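Local coordinates for manganese-dependent ADP-ribose/CDP-alcohol diphosphatase (Danio rerio, PDB 2NXF), which probably hydrolyses ADP-ribose, CDP-choline and related CDP-alcohols to a nucleoside monophosphate and a second phosphate ester at a dinuclear metal centre, at residues D38-A43 / D77-E82; G199-Q204 / L229-C234; Q207-V212 / L249-S254. All blocks are in the same frame, centred on the assembly; numbering follows the deposited sequence. Where two conformers were deposited one is given.

Interaction 1. Residues D38-A43 / D77-E82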
# COMPACT_ATOMS: atom_id res chain seq x y z
N ASP A 38 18.03 -7.28 -3.53
CA ASP A 38 19.10 -6.50 -4.18
C ASP A 38 18.56 -5.12 -4.59
O ASP A 38 19.25 -4.11 -4.41
CB ASP A 38 19.64 -7.24 -5.40
CG ASP A 38 20.31 -8.56 -5.04
OD1 ASP A 38 20.87 -8.68 -3.93
OD2 ASP A 38 20.29 -9.47 -5.88
N LEU A 39 17.35 -5.09 -5.14
CA LEU A 39 16.73 -3.81 -5.48
C LEU A 39 16.47 -2.99 -4.21
O LEU A 39 16.73 -1.78 -4.17
CB LEU A 39 15.42 -4.00 -6.28
CG LEU A 39 15.63 -4.59 -7.68
CD1 LEU A 39 14.30 -4.70 -8.41
CD2 LEU A 39 16.60 -3.79 -8.56
N LEU A 40 15.96 -3.64 -3.16
CA LEU A 40 15.70 -2.95 -1.89
C LEU A 40 17.01 -2.35 -1.29
O LEU A 40 17.03 -1.19 -0.84
CB LEU A 40 15.05 -3.91 -0.89
CG LEU A 40 14.80 -3.33 0.51
CD1 LEU A 40 13.97 -2.04 0.43
CD2 LEU A 40 14.13 -4.41 1.40
N ARG A 41 18.09 -3.14 -1.31
CA ARG A 41 19.40 -2.71 -0.82
C ARG A 41 19.88 -1.47 -1.57
O ARG A 41 20.39 -0.52 -0.96
CB ARG A 41 20.42 -3.84 -0.96
CG ARG A 41 21.83 -3.54 -0.42
CD ARG A 41 22.69 -4.80 -0.49
NE ARG A 41 21.91 -5.99 -0.16
CZ ARG A 41 21.66 -7.00 -1.00
NH1 ARG A 41 22.16 -6.99 -2.23
NH2 ARG A 41 20.91 -8.01 -0.59
N ASP A 42 19.71 -1.47 -2.89
CA ASP A 42 20.12 -0.33 -3.71
C ASP A 42 19.26 0.92 -3.46
O ASP A 42 19.80 2.04 -3.40
CB ASP A 42 20.12 -0.67 -5.20
CG ASP A 42 20.56 0.52 -6.04
OD1 ASP A 42 21.78 0.79 -6.11
OD2 ASP A 42 19.66 1.22 -6.55
N ALA A 43 17.95 0.72 -3.31
CA ALA A 43 17.05 1.84 -2.97
C ALA A 43 17.51 2.50 -1.66
O ALA A 43 17.63 3.73 -1.57
CB ALA A 43 15.61 1.36 -2.85
N ASP A 77 13.07 -11.02 8.53
CA ASP A 77 14.35 -10.58 9.11
C ASP A 77 15.24 -10.02 8.01
O ASP A 77 15.92 -9.01 8.20
CB ASP A 77 15.06 -11.74 9.80
CG ASP A 77 14.49 -12.07 11.18
OD1 ASP A 77 13.65 -11.30 11.71
OD2 ASP A 77 14.90 -13.11 11.74
N THR A 78 15.24 -10.70 6.87
CA THR A 78 16.09 -10.32 5.75
C THR A 78 15.77 -8.91 5.25
O THR A 78 16.68 -8.09 5.10
CB THR A 78 16.00 -11.36 4.61
OG1 THR A 78 16.60 -12.58 5.07
CG2 THR A 78 16.78 -10.86 3.37
N VAL A 79 14.49 -8.64 5.01
CA VAL A 79 14.10 -7.34 4.50
C VAL A 79 14.21 -6.24 5.55
O VAL A 79 14.54 -5.10 5.21
CB VAL A 79 12.67 -7.33 3.85
CG1 VAL A 79 12.64 -8.26 2.63
CG2 VAL A 79 11.58 -7.69 4.86
N MSE A 80 13.97 -6.59 6.82
CA MSE A 80 14.12 -5.61 7.91
C MSE A 80 15.58 -5.20 8.06
O MSE A 80 15.86 -4.02 8.30
CB MSE A 80 13.57 -6.14 9.25
CG MSE A 80 12.04 -6.30 9.30
SE MSE A 80 10.99 -4.68 8.81
CE MSE A 80 11.94 -3.40 9.73
N ALA A 81 16.50 -6.15 7.89
CA ALA A 81 17.93 -5.84 7.95
C ALA A 81 18.34 -4.86 6.85
O ALA A 81 19.17 -3.98 7.10
CB ALA A 81 18.76 -7.11 7.87
N GLU A 82 17.77 -5.00 5.65
CA GLU A 82 18.06 -4.05 4.57
C GLU A 82 17.51 -2.67 4.89
O GLU A 82 18.20 -1.67 4.69
CB GLU A 82 17.53 -4.53 3.21
CG GLU A 82 18.11 -5.88 2.76
CD GLU A 82 19.61 -5.85 2.52
OE1 GLU A 82 20.17 -4.76 2.28
OE2 GLU A 82 20.23 -6.94 2.57
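E82 OE2 is gripped by two nitrogens of R41: NE at 3.3 Å and NH2 at 3.4 Å, both weak bonds. It lies at the edge of the guanidinium and in its plane, while OE1 adds a third weak bond from NE, 3.2 Å long and well short of straight. The carboxylate is turned 67° from the guanidinium, consistent with three long, weak bonds rather than a flat two-pronged pairing. R41 was modelled in two conformers, and the bonds described are those of one of them. There the chain runs extended from the helix and bends at chi3 (-38°), bringing NE toward E82 and NH1 back to D38 OD1 at 2.7 Å. That bond is the shortest of the network, made on the anti side of the carboxylate. Arginine suits the place because it can hold two acids at once, standing between carboxylates whose like charges would probably otherwise oppose each other. Beneath the charges, L40 CD2 reaches E82 CB at 3.9 Å and V79 CB at 4.1 Å. With an alanine in place of E82, the CB could still meet L40, but R41 would probably lose its mate on the other helix and turn more freely beside D38. L40 also touches I11 of strand 6-11, and V79 touches Y16. Helices 35-49 and 72-84, here 20° from parallel with axes 9.9 Å apart, are the helical arms of successive beta-alpha-beta units through strands 6-11, 54-57 and 89-92, part of the calcineurin-like phosphoesterase fold.

Interaction 2. Residues G199-Q204 / L229-C234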
# COMPACT_ATOMS: atom_id res chain seq x y z
N GLY A 199 -9.68 -6.42 -0.45
CA GLY A 199 -10.37 -6.12 0.78
C GLY A 199 -10.95 -4.74 0.69
O GLY A 199 -10.83 -4.06 -0.33
N GLY A 200 -11.59 -4.33 1.78
CA GLY A 200 -12.16 -3.01 1.85
C GLY A 200 -11.94 -2.31 3.17
O GLY A 200 -11.31 -2.84 4.10
N PHE A 201 -12.53 -1.11 3.26
CA PHE A 201 -12.37 -0.24 4.43
C PHE A 201 -13.70 -0.19 5.19
O PHE A 201 -14.75 0.11 4.62
CB PHE A 201 -11.98 1.16 3.96
CG PHE A 201 -10.78 1.17 3.03
CD1 PHE A 201 -9.47 1.27 3.54
CD2 PHE A 201 -10.96 1.09 1.64
CE1 PHE A 201 -8.35 1.28 2.68
CE2 PHE A 201 -9.84 1.08 0.76
CZ PHE A 201 -8.53 1.20 1.27
N SER A 202 -13.65 -0.48 6.50
CA SER A 202 -14.88 -0.47 7.30
C SER A 202 -15.47 0.95 7.41
O SER A 202 -14.74 1.95 7.23
CB SER A 202 -14.66 -1.06 8.71
OG SER A 202 -13.91 -0.15 9.53
N GLU A 203 -16.76 1.02 7.72
CA GLU A 203 -17.42 2.29 7.96
C GLU A 203 -16.67 3.05 9.07
O GLU A 203 -16.49 4.28 9.00
CB GLU A 203 -18.89 2.04 8.34
CG GLU A 203 -19.65 3.27 8.72
CD GLU A 203 -21.04 2.92 9.24
OE1 GLU A 203 -21.15 2.32 10.33
OE2 GLU A 203 -22.03 3.23 8.54
N GLN A 204 -16.21 2.31 10.09
CA GLN A 204 -15.49 2.95 11.19
C GLN A 204 -14.21 3.61 10.67
O GLN A 204 -13.88 4.77 11.03
CB GLN A 204 -15.16 1.94 12.29
CG GLN A 204 -14.37 2.54 13.45
CD GLN A 204 -14.16 1.58 14.61
OE1 GLN A 204 -14.36 0.37 14.48
NE2 GLN A 204 -13.77 2.12 15.74
N LEU A 229 -4.01 -1.07 -1.36
CA LEU A 229 -4.89 -1.15 -2.52
C LEU A 229 -5.24 0.21 -3.11
O LEU A 229 -5.58 1.16 -2.38
CB LEU A 229 -6.23 -1.83 -2.15
CG LEU A 229 -6.13 -3.29 -1.68
CD1 LEU A 229 -7.54 -3.83 -1.33
CD2 LEU A 229 -5.46 -4.15 -2.71
N PRO A 230 -5.19 0.31 -4.45
CA PRO A 230 -5.67 1.52 -5.14
C PRO A 230 -7.20 1.62 -5.08
O PRO A 230 -7.89 0.61 -4.86
CB PRO A 230 -5.21 1.30 -6.59
CG PRO A 230 -5.12 -0.18 -6.75
CD PRO A 230 -4.64 -0.68 -5.39
N VAL A 231 -7.70 2.84 -5.26
CA VAL A 231 -9.15 3.07 -5.23
C VAL A 231 -9.70 3.76 -6.48
O VAL A 231 -10.91 3.79 -6.69
CB VAL A 231 -9.61 3.83 -3.96
CG1 VAL A 231 -9.28 3.03 -2.67
CG2 VAL A 231 -9.00 5.26 -3.93
N HIS A 232 -8.83 4.32 -7.33
CA HIS A 232 -9.34 5.01 -8.53
C HIS A 232 -9.16 4.12 -9.76
O HIS A 232 -8.04 3.72 -10.07
CB HIS A 232 -8.66 6.36 -8.73
CG HIS A 232 -9.46 7.30 -9.59
ND1 HIS A 232 -9.90 6.96 -10.85
CD2 HIS A 232 -9.91 8.55 -9.35
CE1 HIS A 232 -10.59 7.97 -11.35
NE2 HIS A 232 -10.61 8.95 -10.46
N PRO A 233 -10.27 3.80 -10.47
CA PRO A 233 -10.16 2.96 -11.65
C PRO A 233 -9.19 3.44 -12.75
O PRO A 233 -8.75 2.62 -13.56
CB PRO A 233 -11.61 2.93 -12.20
CG PRO A 233 -12.45 3.22 -11.04
CD PRO A 233 -11.67 4.17 -10.18
N CYS A 234 -8.89 4.75 -12.79
CA CYS A 234 -7.92 5.28 -13.77
C CYS A 234 -6.47 4.97 -13.40
O CYS A 234 -5.57 5.10 -14.24
CB CYS A 234 -8.05 6.80 -13.98
SG CYS A 234 -8.11 7.86 -12.50
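L229 reaches for the backbone of G199 with a single methyl group. Its CB points toward the 199-204 segment, but neither CB nor CG makes a close contact there; with CG anti to the carbonyl carbon (chi1 -63°) and the chain extended beyond, CD1 is carried to 3.4 Å from G199 O and 3.5 Å from G199 N. The methyl thus rests against a peptide backbone rather than another side chain, and no hydrogen bond crosses the contact. The CA atoms of G199 and L229, the nearest pair across the two segments, are still 8.1 Å apart, so it is the length of the leucine that bridges the gap. G199 is almost fully extended, a conformation glycine adopts easily. L229 also touches Y150 and H265, the latter a ligand of zinc; its chain neighbour H228 binds the same ion, so this leucine is apolar packing beside the zinc ligands, about 6 Å from a zinc ion between nearest atoms. The second touch is aromatic on aliphatic: F201 CE2 comes to 4.0 Å from V231 CG1, the methyl approaching the ring obliquely and the two side chains crossing at about a right angle. The valine points its CB toward the other segment, whereas the phenylalanine meets it only with the far part of its ring. A large flat ring and a beta-branched side chain suit this buried place, where neither needs a polar partner. Around the contact, F201 packs on V248 and V231 on L249 of helix 245-253, while V231 also meets F261 of strand 258-263 and H280 of strand 279-282.

Interaction 3. Residues Q207-V212 / L249-S254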
# COMPACT_ATOMS: atom_id res chain seq x y z
N GLN A 207 -15.08 6.71 8.45
CA GLN A 207 -15.53 7.83 9.28
C GLN A 207 -14.32 8.54 9.89
O GLN A 207 -14.28 9.78 9.96
CB GLN A 207 -16.52 7.35 10.34
CG GLN A 207 -17.90 7.05 9.72
CD GLN A 207 -18.94 6.53 10.71
OE1 GLN A 207 -18.60 5.92 11.74
NE2 GLN A 207 -20.22 6.75 10.40
N TRP A 208 -13.33 7.76 10.31
CA TRP A 208 -12.10 8.35 10.84
C TRP A 208 -11.30 9.09 9.76
O TRP A 208 -10.86 10.23 9.98
CB TRP A 208 -11.26 7.26 11.52
CG TRP A 208 -9.83 7.61 11.86
CD1 TRP A 208 -9.36 8.25 12.99
CD2 TRP A 208 -8.67 7.27 11.09
NE1 TRP A 208 -7.99 8.35 12.95
CE2 TRP A 208 -7.54 7.75 11.79
CE3 TRP A 208 -8.48 6.61 9.86
CZ2 TRP A 208 -6.24 7.61 11.31
CZ3 TRP A 208 -7.18 6.46 9.37
CH2 TRP A 208 -6.08 6.96 10.10
N LEU A 209 -11.11 8.47 8.61
CA LEU A 209 -10.43 9.14 7.50
C LEU A 209 -11.15 10.47 7.17
O LEU A 209 -10.52 11.52 7.04
CB LEU A 209 -10.48 8.24 6.26
CG LEU A 209 -9.94 8.91 4.99
CD1 LEU A 209 -8.48 9.36 5.14
CD2 LEU A 209 -10.11 7.91 3.81
N ASP A 210 -12.47 10.41 7.06
CA ASP A 210 -13.25 11.61 6.76
C ASP A 210 -13.03 12.72 7.81
O ASP A 210 -12.91 13.90 7.47
CB ASP A 210 -14.74 11.26 6.63
CG ASP A 210 -15.56 12.44 6.20
OD1 ASP A 210 -15.34 12.96 5.08
OD2 ASP A 210 -16.39 12.89 7.01
N ALA A 211 -12.96 12.32 9.08
CA ALA A 211 -12.72 13.27 10.19
C ALA A 211 -11.33 13.88 10.10
O ALA A 211 -11.17 15.09 10.26
CB ALA A 211 -12.91 12.57 11.54
N VAL A 212 -10.32 13.03 9.87
CA VAL A 212 -8.93 13.49 9.69
C VAL A 212 -8.89 14.55 8.59
O VAL A 212 -8.31 15.63 8.75
CB VAL A 212 -7.98 12.31 9.40
CG1 VAL A 212 -6.57 12.80 9.04
CG2 VAL A 212 -7.90 11.39 10.63
N LEU A 249 -13.40 7.04 -2.68
CA LEU A 249 -13.40 8.20 -3.60
C LEU A 249 -14.38 9.26 -3.14
O LEU A 249 -14.08 10.45 -3.20
CB LEU A 249 -13.72 7.78 -5.04
CG LEU A 249 -12.67 6.88 -5.68
CD1 LEU A 249 -13.18 6.36 -7.01
CD2 LEU A 249 -11.34 7.63 -5.83
N SER A 250 -15.56 8.85 -2.66
CA SER A 250 -16.56 9.80 -2.19
C SER A 250 -16.03 10.65 -1.04
O SER A 250 -16.30 11.86 -0.99
CB SER A 250 -17.83 9.06 -1.76
OG SER A 250 -18.53 8.60 -2.90
N VAL A 251 -15.29 10.02 -0.12
CA VAL A 251 -14.65 10.73 0.99
C VAL A 251 -13.57 11.70 0.46
O VAL A 251 -13.59 12.89 0.78
CB VAL A 251 -14.05 9.77 2.04
CG1 VAL A 251 -13.22 10.54 3.09
CG2 VAL A 251 -15.18 8.99 2.73
N LEU A 252 -12.68 11.20 -0.40
CA LEU A 252 -11.57 12.03 -0.90
C LEU A 252 -12.07 13.26 -1.63
O LEU A 252 -11.51 14.35 -1.47
CB LEU A 252 -10.67 11.22 -1.83
CG LEU A 252 -10.05 9.95 -1.25
CD1 LEU A 252 -9.19 9.27 -2.32
CD2 LEU A 252 -9.27 10.23 0.04
N ARG A 253 -13.11 13.08 -2.44
CA ARG A 253 -13.66 14.17 -3.27
C ARG A 253 -14.32 15.29 -2.45
O ARG A 253 -14.53 16.39 -2.97
CB ARG A 253 -14.63 13.61 -4.31
CG ARG A 253 -13.91 12.76 -5.36
CD ARG A 253 -14.88 12.01 -6.25
NE ARG A 253 -14.17 11.34 -7.34
CZ ARG A 253 -14.62 10.25 -7.98
NH1 ARG A 253 -15.76 9.69 -7.62
NH2 ARG A 253 -13.91 9.73 -8.97
N SER A 254 -14.62 14.98 -1.19
CA SER A 254 -15.21 15.93 -0.24
C SER A 254 -14.20 16.88 0.40
O SER A 254 -14.59 17.80 1.12
CB SER A 254 -15.90 15.14 0.88
OG SER A 254 -17.06 14.51 0.37
O HOH W 1 -17.46 12.34 2.88
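V251 sets one methyl, CG1, into the junction between L209 and D210 on the opposing helix. CG1 lies 4.1 Å from both L209 CG and L209 CD2; the backbone comes equally near, with D210 CA 3.8 Å from V251 CG1. Both V251 and L209 extend toward the other helix, the valine with CG1 anti to its own N (chi1 172°), and their side chains meet at a slant. A compact valine fits here, since the CA atoms of D210 and V251 are just 6.0 Å apart. The aspartate lies against the same methyl with two atoms, D210 CB at 3.9 Å and D210 OD1 at 3.8 Å from V251 CG1. That OD1 has its polar partners elsewhere: it is hydrogen-bonded to H255 NE2 and also accepts a water at 3.1 Å. The same water makes a weak bond to S254 OG, so D210 and S254 share one solvent molecule. Apolar packing and a wet polar border thus adjoin within one short contact. L209 also presses on V145 of strand 142-146, and L252, on the other helix, on H280 of strand 279-282. Helices 203-219 and 245-253 lie side by side over one face of the mixed sheet, each leading into the next of the parallel strands 142-146, 222-227 and 258-263, as in the layered alpha/beta fold of calcineurin-like phosphoesterases.

From the N terminus, interaction 1 comes first and is complete by residue 82: it closes the loop between helices 35-49 and 72-84, enclosing strand 54-57, beside the six-stranded sheet. Interactions 2 and 3 open only after residue 198, on the opposite side of the chain's centre, with about 18 Å between the nearest atoms of interactions 1 and 2. These later two cross: segment 207-212 falls inside the loop closed by 199-204 with 229-234, while its partner 249-254 lies beyond it. Both use helix 203-219, and they touch where V231, H232 and P233 pack on L249, joining the loop after strand 222-227 to helix 245-253.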